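Local coordinates for protein endoglucanase (Mytilus edulis, PDB 1WC2) that hydrolyses internal beta-1,4-glucosidic linkages in cellulose and related beta-glucans, acting on soluble carboxymethylcellulose, and also shows expansin activity, at residues 46-51 against 162-167. Numbering follows the deposited sequence.
Sequences GSFVAA and NHDHRT
Phe48 and Arg166 meet with the rim of the ring beneath the guanidinium: Phe48 CZ lies under the centre of that group, 3.5 Å from Arg166 CZ. The two planes are inclined by 48°, so the contact is tilted, not a parallel stack. Arg166 CD lies over a face of the ring, and the bend at chi3 (-64°) swings NE back toward Phe48 CE1. Asp164 holds the guanidinium from the side, its OD1 receiving Arg166 NE at 3.1 Å and its OD2 Arg166 NH2 at 2.9 Å, both through syn lone pairs and nearly in the guanidinium plane. OD1 also accepts the backbone N of Arg166, closing an Asx turn within the type I turn 164-167. The same OD2 sits at the ring edge, 3.6 Å from Phe48 CE1, and is salt-bridged to Lys95. Between the backbones, Phe48 N donates to Arg166 O (2.8 Å), and a water links His165 O to Ser47 OG, which also bonds to Trp43 O. An alanine at Arg166 would probably uncover the CE1/CZ end of the Phe48 ring and cost Asp164 its NE and NH2 bonds, leaving it the backbone N-H and Lys95. The contact fastens the turn after helix 157-163 to the residues leading into strand 49-53 of the double-psi barrel, away from the predicted active site; one carboxylate serves two cations, probably favouring its ionised form.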
loop_
_atom_site.group_PDB
_atom_site.type_symbol
_atom_site.label_atom_id
_atom_site.label_comp_id
_atom_site.label_asym_id
_atom_site.label_seq_id
_atom_site.Cartn_x
_atom_site.Cartn_y
_atom_site.Cartn_z
ATOM N N GLY A 46 7.096 2.380 12.392
ATOM C CA GLY A 46 7.038 3.813 12.215
ATOM C C GLY A 46 7.279 4.240 10.775
ATOM O O GLY A 46 7.302 5.433 10.499
ATOM N N SER A 47 7.454 3.289 9.848
ATOM C CA SER A 47 7.727 3.612 8.438
ATOM C C SER A 47 6.458 3.724 7.601
ATOM O O SER A 47 5.378 3.297 8.025
ATOM C CB SER A 47 8.606 2.527 7.825
ATOM O OG SER A 47 9.927 2.611 8.329
ATOM N N PHE A 48 6.603 4.329 6.419
ATOM C CA PHE A 48 5.578 4.327 5.386
ATOM C C PHE A 48 5.706 3.004 4.613
ATOM O O PHE A 48 6.493 2.870 3.665
ATOM C CB PHE A 48 5.712 5.550 4.469
ATOM C CG PHE A 48 5.267 6.865 5.100
ATOM C CD1 PHE A 48 6.013 8.022 4.911
ATOM C CD2 PHE A 48 4.072 6.958 5.822
ATOM C CE1 PHE A 48 5.597 9.246 5.461
ATOM C CE2 PHE A 48 3.663 8.182 6.365
ATOM C CZ PHE A 48 4.425 9.323 6.168
ATOM N N VAL A 49 4.949 2.014 5.091
ATOM C CA VAL A 49 4.885 0.683 4.502
ATOM C C VAL A 49 3.436 0.282 4.282
ATOM O O VAL A 49 2.521 0.845 4.890
ATOM C CB VAL A 49 5.646 -0.371 5.365
ATOM C CG1 VAL A 49 7.146 -0.038 5.402
ATOM C CG2 VAL A 49 5.057 -0.497 6.777
ATOM N N ALA A 50 3.251 -0.704 3.412
ATOM C CA ALA A 50 1.923 -1.092 2.956
ATOM C C ALA A 50 1.796 -2.588 2.729
ATOM O O ALA A 50 2.771 -3.281 2.441
ATOM C CB ALA A 50 1.588 -0.367 1.670
ATOM N N ALA A 51 0.562 -3.065 2.831
ATOM C CA ALA A 51 0.166 -4.386 2.366
ATOM C C ALA A 51 -0.566 -4.212 1.036
ATOM O O ALA A 51 -1.554 -3.477 0.961
ATOM C CB ALA A 51 -0.732 -5.068 3.394
ATOM N N ASN A 162 15.187 9.856 0.841
ATOM C CA ASN A 162 15.913 11.116 1.039
ATOM C C ASN A 162 15.027 12.284 1.476
ATOM O O ASN A 162 15.469 13.120 2.275
ATOM C CB ASN A 162 16.647 11.540 -0.237
ATOM C CG ASN A 162 17.765 10.597 -0.623
ATOM O OD1 ASN A 162 18.389 9.965 0.227
ATOM N ND2 ASN A 162 18.033 10.511 -1.921
ATOM N N HIS A 163 13.813 12.368 0.924
ATOM C CA HIS A 163 12.859 13.426 1.269
ATOM C C HIS A 163 12.125 13.158 2.594
ATOM O O HIS A 163 11.752 14.106 3.292
ATOM C CB HIS A 163 11.776 13.618 0.188
ATOM C CG HIS A 163 12.284 13.686 -1.221
ATOM N ND1 HIS A 163 13.274 14.557 -1.619
ATOM C CD2 HIS A 163 11.912 13.007 -2.334
ATOM C CE1 HIS A 163 13.500 14.401 -2.913
ATOM N NE2 HIS A 163 12.687 13.465 -3.370
ATOM N N ASP A 164 11.875 11.882 2.902
ATOM C CA ASP A 164 11.191 11.492 4.131
ATOM C C ASP A 164 11.723 10.136 4.562
ATOM O O ASP A 164 11.434 9.112 3.931
ATOM C CB ASP A 164 9.674 11.461 3.930
ATOM C CG ASP A 164 8.897 11.418 5.238
ATOM O OD1 ASP A 164 9.338 10.748 6.203
ATOM O OD2 ASP A 164 7.815 12.025 5.348
ATOM N N HIS A 165 12.481 10.135 5.656
ATOM C CA HIS A 165 13.173 8.939 6.102
ATOM C C HIS A 165 12.209 7.814 6.490
ATOM O O HIS A 165 12.630 6.674 6.577
ATOM C CB HIS A 165 14.130 9.245 7.260
ATOM C CG HIS A 165 15.235 10.197 6.907
ATOM N ND1 HIS A 165 15.911 10.931 7.861
ATOM C CD2 HIS A 165 15.785 10.534 5.715
ATOM C CE1 HIS A 165 16.819 11.689 7.269
ATOM N NE2 HIS A 165 16.770 11.461 5.969
ATOM N N ARG A 166 10.933 8.134 6.721
ATOM C CA ARG A 166 9.929 7.110 7.008
ATOM C C ARG A 166 9.706 6.171 5.825
ATOM O O ARG A 166 9.292 5.056 6.028
ATOM C CB ARG A 166 8.605 7.741 7.459
ATOM C CG ARG A 166 8.675 8.370 8.845
ATOM C CD ARG A 166 7.431 9.138 9.250
ATOM N NE ARG A 166 7.202 10.297 8.386
ATOM C CZ ARG A 166 6.198 11.160 8.532
ATOM N NH1 ARG A 166 5.334 11.037 9.529
ATOM N NH2 ARG A 166 6.074 12.178 7.689
ATOM N N THR A 167 9.953 6.624 4.593
ATOM C CA THR A 167 9.936 5.697 3.445
ATOM C C THR A 167 11.213 4.864 3.510
ATOM O O THR A 167 12.296 5.445 3.417
ATOM C CB THR A 167 9.914 6.471 2.118
ATOM O OG1 THR A 167 8.705 7.242 2.005
ATOM C CG2 THR A 167 9.939 5.527 0.910
HETATM O O HOH W 1 12.259 4.091 7.349
#